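Local coordinates for 3,5-epimerase/4-reductase (Arabidopsis thaliana, PDB 4QQR), which converts dTDP-4-dehydro-6-deoxyglucose to dTDP-beta-L-rhamnose by epimerising C3' and C5' and then reducing the keto group with NADPH, at residues V76-E80 / S81-E85; P177-F180 / I181-I184; L200-L203 / L204-I208; K283-L286 / I287-F291. All coordinates share one frame; numbering follows the deposited sequence.

Contact 1. Residues V76-E80 / S81-E85; sequences VDWCE and SHKVE. With ZN (zinc ion), chain E.
Asp77, Cys79 and His82 close on one zinc ion at the start of helix 80-103, so that a metal site and a helix N-cap draw on the same few residues of this Rossmann fold. Among the metal bonds, Asp77 gives OD2, Cys79 gives SG at 2.6 Å from the zinc, and His82 gives ND1 at 2.5 Å. Asp77 OD2 lies at the edge of the imidazole, in its plane, although carboxylate and ring planes stand 65° apart; the zinc, and no hydrogen bond, joins the two groups. Metal binding limits how the imidazole can turn, and Val76 packs over one of its faces in a CH-pi contact, CB 4.1 Å from the ring centroid. Backbone bonds begin the helix: Lys83 N reaches Cys79 O at 2.8 Å, nearly straight at 169°, and Val84 N reaches Glu80 O in the same way. The cap itself is weak, His82 N to Cys79 SG at 3.6 Å; with SG set between the backbone N and the carbonyl carbon (chi1 87°), the sulfur serves both metal and cap. Lys83 runs extended past Trp78 O, and NZ makes a weak hydrogen bond to Asn157 OD1 of the second subunit. Cutting Lys83 back to an alanine would probably lose this weak link to the second subunit and leave the indole less covered, since Lys83 CG lies 4.0 Å from Trp78 CE3.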
loop_
_atom_site.group_PDB
_atom_site.type_symbol
_atom_site.label_atom_id
_atom_site.label_comp_id
_atom_site.label_asym_id
_atom_site.label_seq_id
_atom_site.Cartn_x
_atom_site.Cartn_y
_atom_site.Cartn_z
ATOM N N VAL A 76 -1.530 -13.313 14.907
ATOM C CA VAL A 76 -1.103 -12.767 16.187
ATOM C C VAL A 76 -1.907 -11.504 16.454
ATOM O O VAL A 76 -2.882 -11.232 15.756
ATOM C CB VAL A 76 0.394 -12.419 16.185
ATOM C CG1 VAL A 76 1.160 -13.355 17.109
ATOM C CG2 VAL A 76 0.952 -12.476 14.772
ATOM N N ASP A 77 -1.504 -10.729 17.454
ATOM C CA ASP A 77 -2.186 -9.472 17.728
ATOM C C ASP A 77 -1.818 -8.430 16.684
ATOM O O ASP A 77 -0.752 -8.501 16.073
ATOM C CB ASP A 77 -1.819 -8.957 19.120
ATOM C CG ASP A 77 -0.325 -8.785 19.300
ATOM O OD1 ASP A 77 0.321 -9.730 19.799
ATOM O OD2 ASP A 77 0.206 -7.711 18.942
ATOM N N TRP A 78 -2.702 -7.460 16.482
ATOM C CA TRP A 78 -2.412 -6.355 15.576
ATOM C C TRP A 78 -2.059 -5.032 16.254
ATOM O O TRP A 78 -2.683 -3.996 16.029
ATOM C CB TRP A 78 -3.544 -6.205 14.561
ATOM C CG TRP A 78 -3.613 -7.385 13.649
ATOM C CD1 TRP A 78 -4.633 -8.292 13.544
ATOM C CD2 TRP A 78 -2.602 -7.813 12.730
ATOM N NE1 TRP A 78 -4.326 -9.249 12.597
ATOM C CE2 TRP A 78 -3.083 -8.977 12.086
ATOM C CE3 TRP A 78 -1.337 -7.322 12.385
ATOM C CZ2 TRP A 78 -2.341 -9.656 11.118
ATOM C CZ3 TRP A 78 -0.601 -7.996 11.429
ATOM C CH2 TRP A 78 -1.106 -9.151 10.801
ATOM N N CYS A 79 -1.030 -5.074 17.086
ATOM C CA CYS A 79 -0.488 -3.848 17.627
ATOM C C CYS A 79 0.405 -3.164 16.579
ATOM O O CYS A 79 0.647 -3.690 15.481
ATOM C CB CYS A 79 0.303 -4.117 18.899
ATOM S SG CYS A 79 2.034 -4.554 18.594
ATOM N N GLU A 80 0.894 -1.986 16.933
ATOM C CA GLU A 80 1.730 -1.238 16.018
ATOM C C GLU A 80 2.970 -2.005 15.571
ATOM O O GLU A 80 3.196 -2.146 14.366
ATOM C CB GLU A 80 2.060 0.132 16.600
ATOM C CG GLU A 80 0.807 0.963 16.738
ATOM C CD GLU A 80 1.054 2.290 17.400
ATOM O OE1 GLU A 80 2.239 2.612 17.655
ATOM O OE2 GLU A 80 0.062 3.004 17.665
ATOM N N SER A 81 3.743 -2.532 16.519
ATOM C CA SER A 81 4.944 -3.302 16.174
ATOM C C SER A 81 4.631 -4.467 15.227
ATOM O O SER A 81 5.457 -4.829 14.393
ATOM C CB SER A 81 5.670 -3.830 17.416
ATOM O OG SER A 81 5.775 -2.856 18.441
ATOM N N HIS A 82 3.438 -5.040 15.345
ATOM C CA HIS A 82 3.085 -6.184 14.524
ATOM C C HIS A 82 2.573 -5.756 13.161
ATOM O O HIS A 82 2.892 -6.381 12.149
ATOM C CB HIS A 82 2.055 -7.062 15.234
ATOM C CG HIS A 82 2.622 -8.334 15.774
ATOM N ND1 HIS A 82 2.320 -8.811 17.029
ATOM C CD2 HIS A 82 3.477 -9.232 15.229
ATOM C CE1 HIS A 82 2.961 -9.946 17.238
ATOM N NE2 HIS A 82 3.668 -10.227 16.159
ATOM N N LYS A 83 1.767 -4.699 13.145
ATOM C CA LYS A 83 1.295 -4.130 11.893
ATOM C C LYS A 83 2.493 -3.653 11.074
ATOM O O LYS A 83 2.588 -3.946 9.872
ATOM C CB LYS A 83 0.342 -2.958 12.153
ATOM C CG LYS A 83 -1.056 -3.330 12.617
ATOM C CD LYS A 83 -1.751 -2.072 13.093
ATOM C CE LYS A 83 -3.266 -2.211 13.143
ATOM N NZ LYS A 83 -3.845 -1.029 13.875
ATOM N N VAL A 84 3.403 -2.923 11.727
ATOM C CA VAL A 84 4.565 -2.361 11.042
ATOM C C VAL A 84 5.394 -3.493 10.473
ATOM O O VAL A 84 5.873 -3.416 9.342
ATOM C CB VAL A 84 5.437 -1.450 11.963
ATOM C CG1 VAL A 84 6.814 -1.227 11.364
ATOM C CG2 VAL A 84 4.752 -0.110 12.199
ATOM N N GLU A 85 5.519 -4.564 11.246
ATOM C CA GLU A 85 6.303 -5.712 10.830
ATOM C C GLU A 85 5.762 -6.321 9.534
ATOM O O GLU A 85 6.531 -6.755 8.696
ATOM C CB GLU A 85 6.406 -6.751 11.953
HETATM ZN ZN ZN E . 1.767 -7.118 18.738
#

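Contact 2. Residues P177-F180 / I181-I184; sequences PRNF and ITKI
Two backbone bonds form the first turn of helix 180-186, Lys183 N to Asn179 O and Ile184 N to Phe180 O, each at 3.1 Å. Asn179 is the N-cap: its OD1 accepts from Ile181 N at 3.0 Å, the donor tilted 24° out of the carbonyl plane. The other end of the same amide, ND2, gives hydrogen bonds to Ser171 O and Asp173 O, so both ends of the group are used and its rotation is fixed. Thr182 meets this side chain at about a right angle, its CG2 methyl against Asn179 CB.

Phe180 carries the apolar part of the turn. Its CG lies anti to the backbone N (chi1 179°), which brings the ring round to Ile184, the two side chains crossing at a slant. There Ile184 CG1 sits over one ring face in a CH-pi contact, 3.7 Å from the centroid and displaced toward the rim. With an alanine at Phe180 the isoleucine would probably lose the surface it rests on, leaving a gap between the turn and Met168 and Met197, which also touch the ring. Lys183 starts back along the incoming loop, with CG 3.5 Å from Pro177 O.

The loop arrives from strand 161-166 and passes helix 23-34, where Arg178 and Asn179 touch Trp23, an NADPH-binding residue by similarity; Arg178 also lies close to a bound sulfate. Beyond the cap, Ile184 packs on His229 and Leu233 of helix 229-239, while Ile181 turns to helix 282-291.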
loop_
_atom_site.group_PDB
_atom_site.type_symbol
_atom_site.label_atom_id
_atom_site.label_comp_id
_atom_site.label_asym_id
_atom_site.label_seq_id
_atom_site.Cartn_x
_atom_site.Cartn_y
_atom_site.Cartn_z
ATOM N N PRO A 177 0.264 -28.008 12.210
ATOM C CA PRO A 177 -0.698 -27.094 12.835
ATOM C C PRO A 177 -1.204 -25.984 11.905
ATOM O O PRO A 177 -2.249 -25.377 12.180
ATOM C CB PRO A 177 0.106 -26.492 14.003
ATOM C CG PRO A 177 1.521 -26.778 13.700
ATOM C CD PRO A 177 1.515 -28.077 12.979
ATOM N N ARG A 178 -0.482 -25.716 10.821
ATOM C CA ARG A 178 -0.925 -24.684 9.889
ATOM C C ARG A 178 -2.018 -25.211 8.958
ATOM O O ARG A 178 -2.815 -24.451 8.415
ATOM C CB ARG A 178 0.267 -24.119 9.107
ATOM C CG ARG A 178 0.951 -22.914 9.769
ATOM C CD ARG A 178 2.433 -22.909 9.463
ATOM N NE ARG A 178 3.114 -23.939 10.236
ATOM C CZ ARG A 178 4.151 -24.660 9.808
ATOM N NH1 ARG A 178 4.654 -24.472 8.589
ATOM N NH2 ARG A 178 4.687 -25.579 10.613
ATOM N N ASN A 179 -2.050 -26.528 8.797
ATOM C CA ASN A 179 -3.056 -27.195 7.985
ATOM C C ASN A 179 -4.471 -26.873 8.457
ATOM O O ASN A 179 -4.781 -27.009 9.634
ATOM C CB ASN A 179 -2.783 -28.708 7.990
ATOM C CG ASN A 179 -3.565 -29.467 6.925
ATOM O OD1 ASN A 179 -4.732 -29.166 6.644
ATOM N ND2 ASN A 179 -2.922 -30.471 6.335
ATOM N N PHE A 180 -5.327 -26.434 7.540
ATOM C CA PHE A 180 -6.651 -25.975 7.929
ATOM C C PHE A 180 -7.472 -27.102 8.528
ATOM O O PHE A 180 -8.213 -26.886 9.487
ATOM C CB PHE A 180 -7.408 -25.351 6.763
ATOM C CG PHE A 180 -8.795 -24.886 7.130
ATOM C CD1 PHE A 180 -8.992 -23.658 7.729
ATOM C CD2 PHE A 180 -9.901 -25.682 6.884
ATOM C CE1 PHE A 180 -10.264 -23.227 8.072
ATOM C CE2 PHE A 180 -11.172 -25.257 7.226
ATOM C CZ PHE A 180 -11.352 -24.024 7.819
ATOM N N ILE A 181 -7.333 -28.294 7.953
ATOM C CA ILE A 181 -7.989 -29.490 8.471
ATOM C C ILE A 181 -7.657 -29.734 9.944
ATOM O O ILE A 181 -8.564 -29.822 10.779
ATOM C CB ILE A 181 -7.594 -30.754 7.674
ATOM C CG1 ILE A 181 -8.002 -30.627 6.203
ATOM C CG2 ILE A 181 -8.237 -31.995 8.278
ATOM C CD1 ILE A 181 -7.622 -31.835 5.380
ATOM N N THR A 182 -6.369 -29.839 10.273
ATOM C CA THR A 182 -6.010 -30.148 11.655
ATOM C C THR A 182 -6.368 -29.044 12.660
ATOM O O THR A 182 -6.613 -29.346 13.829
ATOM C CB THR A 182 -4.547 -30.569 11.829
ATOM O OG1 THR A 182 -3.861 -29.597 12.625
ATOM C CG2 THR A 182 -3.889 -30.739 10.491
ATOM N N LYS A 183 -6.399 -27.788 12.215
ATOM C CA LYS A 183 -6.952 -26.717 13.032
ATOM C C LYS A 183 -8.360 -27.108 13.437
ATOM O O LYS A 183 -8.644 -27.335 14.610
ATOM C CB LYS A 183 -7.029 -25.401 12.248
ATOM C CG LYS A 183 -5.711 -24.664 12.051
ATOM C CD LYS A 183 -5.950 -23.343 11.343
ATOM C CE LYS A 183 -4.677 -22.543 11.220
ATOM N NZ LYS A 183 -4.964 -21.171 10.694
ATOM N N ILE A 184 -9.226 -27.192 12.433
ATOM C CA ILE A 184 -10.639 -27.505 12.601
ATOM C C ILE A 184 -10.893 -28.838 13.306
ATOM O O ILE A 184 -11.805 -28.946 14.114
ATOM C CB ILE A 184 -11.336 -27.485 11.241
ATOM C CG1 ILE A 184 -11.159 -26.104 10.631
ATOM C CG2 ILE A 184 -12.799 -27.806 11.363
ATOM C CD1 ILE A 184 -11.517 -24.999 11.582
#

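Contact 3. Residues L200-L203 / L204-I208; sequences LDEL and LPISI
Ile206 packs back against Leu203 and Glu202 in helix 200-212, a worked case of a helix kinked at an internal proline. Traced outward, its CB lies 3.3 Å from Leu203 O. The CG2 branch stays near that same carbonyl, whereas CG1, anti to its own carbonyl carbon (chi1 -77°), heads toward the preceding turn and passes Glu202 O at 3.8 Å. At the tip, CD1 lies 3.7 Å from Glu202 O and also meets the CD1 methyl of Leu203 at 3.9 Å, the two side chains crossing obliquely.

Pro205 explains the kink. Its nitrogen has no hydrogen to offer the turn before, and its CD occupies the place beside Asp201 O where a hydrogen bond would otherwise form. Leu204 N bonds to Leu200 O before it, and the pattern resumes with Ser207 N to Leu203 O. Leu200 and Leu204 lie side by side and both pack on Leu27 of helix 23-34, so this face joins two helices of the Rossmann domain.

Ser207 OG is hydrogen-bonded to OH of Tyr111, an NADPH-binding residue by similarity. The same serine hydroxyl donates at 2.8 Å to Leu204 O, which accepts from Ile208 N as well.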
loop_
_atom_site.group_PDB
_atom_site.type_symbol
_atom_site.label_atom_id
_atom_site.label_comp_id
_atom_site.label_asym_id
_atom_site.label_seq_id
_atom_site.Cartn_x
_atom_site.Cartn_y
_atom_site.Cartn_z
ATOM N N LEU A 200 -2.767 -27.728 -1.235
ATOM C CA LEU A 200 -1.357 -27.469 -1.568
ATOM C C LEU A 200 -0.676 -28.608 -2.334
ATOM O O LEU A 200 0.134 -28.360 -3.213
ATOM C CB LEU A 200 -0.541 -27.148 -0.316
ATOM C CG LEU A 200 -0.937 -25.901 0.467
ATOM C CD1 LEU A 200 -0.064 -25.760 1.708
ATOM C CD2 LEU A 200 -0.870 -24.651 -0.423
ATOM N N ASP A 201 -1.007 -29.849 -1.992
ATOM C CA ASP A 201 -0.403 -31.016 -2.628
ATOM C C ASP A 201 -0.685 -31.067 -4.124
ATOM O O ASP A 201 0.176 -31.477 -4.899
ATOM C CB ASP A 201 -0.906 -32.303 -1.968
ATOM C CG ASP A 201 -0.381 -32.479 -0.565
ATOM O OD1 ASP A 201 0.459 -33.380 -0.365
ATOM O OD2 ASP A 201 -0.799 -31.711 0.332
ATOM N N GLU A 202 -1.895 -30.673 -4.524
ATOM C CA GLU A 202 -2.233 -30.568 -5.944
ATOM C C GLU A 202 -1.807 -29.226 -6.563
ATOM O O GLU A 202 -1.247 -29.194 -7.659
ATOM C CB GLU A 202 -3.726 -30.783 -6.168
ATOM C CG GLU A 202 -4.129 -30.640 -7.624
ATOM C CD GLU A 202 -5.631 -30.767 -7.823
ATOM O OE1 GLU A 202 -6.364 -30.675 -6.813
ATOM O OE2 GLU A 202 -6.080 -30.965 -8.977
ATOM N N LEU A 203 -2.067 -28.135 -5.841
ATOM C CA LEU A 203 -1.934 -26.791 -6.390
ATOM C C LEU A 203 -0.490 -26.266 -6.440
ATOM O O LEU A 203 -0.112 -25.545 -7.376
ATOM C CB LEU A 203 -2.830 -25.807 -5.633
ATOM C CG LEU A 203 -4.172 -25.435 -6.274
ATOM C CD1 LEU A 203 -3.967 -25.112 -7.747
ATOM C CD2 LEU A 203 -5.167 -26.544 -6.108
ATOM N N LEU A 204 0.319 -26.632 -5.450
ATOM C CA LEU A 204 1.722 -26.223 -5.461
ATOM C C LEU A 204 2.511 -26.724 -6.671
ATOM O O LEU A 204 3.277 -25.973 -7.260
ATOM C CB LEU A 204 2.435 -26.553 -4.147
ATOM C CG LEU A 204 2.099 -25.576 -3.022
ATOM C CD1 LEU A 204 3.043 -25.719 -1.835
ATOM C CD2 LEU A 204 2.125 -24.158 -3.562
ATOM N N PRO A 205 2.327 -27.990 -7.052
ATOM C CA PRO A 205 2.958 -28.380 -8.321
ATOM C C PRO A 205 2.546 -27.505 -9.516
ATOM O O PRO A 205 3.411 -27.088 -10.286
ATOM C CB PRO A 205 2.492 -29.828 -8.498
ATOM C CG PRO A 205 2.366 -30.309 -7.094
ATOM C CD PRO A 205 1.815 -29.159 -6.314
ATOM N N ILE A 206 1.249 -27.231 -9.646
ATOM C CA ILE A 206 0.709 -26.372 -10.702
ATOM C C ILE A 206 1.366 -24.995 -10.721
ATOM O O ILE A 206 1.633 -24.435 -11.776
ATOM C CB ILE A 206 -0.834 -26.225 -10.544
ATOM C CG1 ILE A 206 -1.540 -27.501 -11.045
ATOM C CG2 ILE A 206 -1.357 -24.950 -11.240
ATOM C CD1 ILE A 206 -2.966 -27.670 -10.567
ATOM N N SER A 207 1.648 -24.452 -9.545
ATOM C CA SER A 207 2.305 -23.154 -9.484
ATOM C C SER A 207 3.712 -23.213 -10.071
ATOM O O SER A 207 4.145 -22.253 -10.711
ATOM C CB SER A 207 2.283 -22.551 -8.069
ATOM O OG SER A 207 3.196 -23.185 -7.206
ATOM N N ILE A 208 4.421 -24.325 -9.876
ATOM C CA ILE A 208 5.713 -24.502 -10.555
ATOM C C ILE A 208 5.507 -24.387 -12.073
ATOM O O ILE A 208 6.326 -23.781 -12.781
ATOM C CB ILE A 208 6.410 -25.871 -10.252
ATOM C CG1 ILE A 208 6.603 -26.126 -8.746
ATOM C CG2 ILE A 208 7.732 -25.968 -10.972
ATOM C CD1 ILE A 208 7.223 -25.001 -7.981
#

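Contact 4. Residues K283-L286 / I287-F291; sequences KESL and IKFVF
Phe289 sets the edge of its ring against Ser285, one turn back in helix 282-291, which ends here in a wider, pi-type turn. Ser285 O lies near the ring plane, and Ser285 OG stands 3.4 Å from Phe289 CD2. Over one face of the ring comes CG of the adjacent Lys288, displaced toward the rim. With CG anti to the carbonyl carbon (chi1 -70°), the ring is directed back along the helix. The serine hydroxyl has its polar partner elsewhere, in Glu202 OE1, so the ring edge lies beside a side chain already engaged.

The second ring, that of Phe291, runs side by side with Leu286, the two pointing the same way. Its CE2 meets Leu286 CD2 at 4.0 Å, and Leu286 CB lies equally near. Together with Val290, these groups form an apolar face that turns toward helices 180-186 and 229-239: Val290 and Phe291 touch Ile181, and Phe291 and Ile287 touch Met235. On the exposed flank, Lys283 makes a salt bridge to Glu231.

The widening of the last turn shows in the backbone. Ile287 N to Lys283 O, Lys288 N to Glu284 O and Phe289 N to Ser285 O are ordinary bonds between residues four apart. The next carbonyl takes two donors. Val290 N reaches Leu286 O at 2.9 Å with an angle of 141°, and Phe291 N, five residues on, reaches Leu286 O at 3.0 Å and a straighter 164°.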
loop_
_atom_site.group_PDB
_atom_site.type_symbol
_atom_site.label_atom_id
_atom_site.label_comp_id
_atom_site.label_asym_id
_atom_site.label_seq_id
_atom_site.Cartn_x
_atom_site.Cartn_y
_atom_site.Cartn_z
ATOM N N LYS A 283 -13.605 -31.482 -3.086
ATOM C CA LYS A 283 -14.027 -32.785 -2.582
ATOM C C LYS A 283 -13.205 -33.916 -3.180
ATOM O O LYS A 283 -12.590 -34.685 -2.431
ATOM C CB LYS A 283 -15.541 -32.988 -2.723
ATOM C CG LYS A 283 -16.334 -31.999 -1.852
ATOM C CD LYS A 283 -17.807 -32.365 -1.712
ATOM C CE LYS A 283 -18.581 -31.237 -1.016
ATOM N NZ LYS A 283 -20.062 -31.475 -1.022
ATOM N N GLU A 284 -13.145 -33.995 -4.509
ATOM C CA GLU A 284 -12.368 -35.068 -5.117
ATOM C C GLU A 284 -10.876 -34.889 -4.827
ATOM O O GLU A 284 -10.161 -35.873 -4.622
ATOM C CB GLU A 284 -12.660 -35.250 -6.625
ATOM C CG GLU A 284 -12.806 -33.960 -7.451
ATOM C CD GLU A 284 -12.635 -34.175 -8.977
ATOM O OE1 GLU A 284 -12.824 -35.326 -9.444
ATOM O OE2 GLU A 284 -12.307 -33.196 -9.707
ATOM N N SER A 285 -10.421 -33.636 -4.776
ATOM C CA SER A 285 -9.010 -33.341 -4.513
ATOM C C SER A 285 -8.653 -33.660 -3.066
ATOM O O SER A 285 -7.581 -34.205 -2.791
ATOM C CB SER A 285 -8.690 -31.878 -4.835
ATOM O OG SER A 285 -7.312 -31.593 -4.688
ATOM N N LEU A 286 -9.552 -33.313 -2.150
ATOM C CA LEU A 286 -9.447 -33.748 -0.757
ATOM C C LEU A 286 -9.340 -35.274 -0.634
ATOM O O LEU A 286 -8.428 -35.772 0.032
ATOM C CB LEU A 286 -10.637 -33.242 0.064
ATOM C CG LEU A 286 -10.591 -31.783 0.508
ATOM C CD1 LEU A 286 -11.963 -31.310 0.911
ATOM C CD2 LEU A 286 -9.617 -31.635 1.655
ATOM N N ILE A 287 -10.261 -36.006 -1.264
ATOM C CA ILE A 287 -10.234 -37.469 -1.214
ATOM C C ILE A 287 -8.915 -38.046 -1.721
ATOM O O ILE A 287 -8.277 -38.858 -1.052
ATOM C CB ILE A 287 -11.399 -38.123 -2.025
ATOM C CG1 ILE A 287 -12.746 -37.909 -1.327
ATOM C CG2 ILE A 287 -11.142 -39.604 -2.226
ATOM C CD1 ILE A 287 -12.695 -38.133 0.177
ATOM N N LYS A 288 -8.514 -37.603 -2.907
ATOM C CA LYS A 288 -7.393 -38.192 -3.613
ATOM C C LYS A 288 -6.035 -37.803 -3.031
ATOM O O LYS A 288 -5.114 -38.624 -2.991
ATOM C CB LYS A 288 -7.458 -37.822 -5.095
ATOM C CG LYS A 288 -6.155 -38.039 -5.830
ATOM C CD LYS A 288 -6.226 -37.566 -7.266
ATOM C CE LYS A 288 -4.990 -38.028 -8.034
ATOM N NZ LYS A 288 -4.788 -39.513 -7.883
ATOM N N PHE A 289 -5.908 -36.565 -2.569
ATOM C CA PHE A 289 -4.600 -36.067 -2.153
ATOM C C PHE A 289 -4.409 -36.085 -0.660
ATOM O O PHE A 289 -3.272 -36.146 -0.177
ATOM C CB PHE A 289 -4.363 -34.642 -2.655
ATOM C CG PHE A 289 -4.172 -34.546 -4.133
ATOM C CD1 PHE A 289 -2.921 -34.769 -4.694
ATOM C CD2 PHE A 289 -5.239 -34.236 -4.962
ATOM C CE1 PHE A 289 -2.743 -34.680 -6.055
ATOM C CE2 PHE A 289 -5.068 -34.143 -6.324
ATOM C CZ PHE A 289 -3.827 -34.362 -6.877
ATOM N N VAL A 290 -5.513 -36.010 0.076
ATOM C CA VAL A 290 -5.409 -35.822 1.517
ATOM C C VAL A 290 -5.862 -37.042 2.309
ATOM O O VAL A 290 -5.079 -37.611 3.065
ATOM C CB VAL A 290 -6.137 -34.541 1.985
ATOM C CG1 VAL A 290 -6.019 -34.384 3.488
ATOM C CG2 VAL A 290 -5.551 -33.324 1.272
ATOM N N PHE A 291 -7.109 -37.458 2.109
ATOM C CA PHE A 291 -7.717 -38.498 2.940
ATOM C C PHE A 291 -7.376 -39.962 2.580
ATOM O O PHE A 291 -7.049 -40.751 3.467
ATOM C CB PHE A 291 -9.227 -38.286 3.015
ATOM C CG PHE A 291 -9.624 -37.026 3.741
ATOM C CD1 PHE A 291 -9.374 -36.887 5.098
ATOM C CD2 PHE A 291 -10.258 -35.986 3.072
ATOM C CE1 PHE A 291 -9.744 -35.731 5.772
ATOM C CE2 PHE A 291 -10.632 -34.829 3.749
ATOM C CZ PHE A 291 -10.368 -34.702 5.098
#

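Contacts 2, 3 and 4 form one connected region, and contact 4 is the piece that joins it. Ile181 of contact 2 reaches contact 4 with CD1, 3.6 Å from Val290 CG1. Contact 3 is tied to contact 4 through the Glu202 carboxylate and by Glu202 CB, 3.6 Å from Phe289 CE2. Contacts 2 and 3 do not touch, their nearest atoms about 6 Å apart, but Arg178 and Leu200 both approach Trp23 of the probable NADPH site. Contact 1 stands apart near the second subunit, its centre 23 Å from that of contact 2 and 36 Å from that of contact 4; its Trp78 side chain nevertheless lies about 7 Å from that of Val70, another probable NADPH-binding residue.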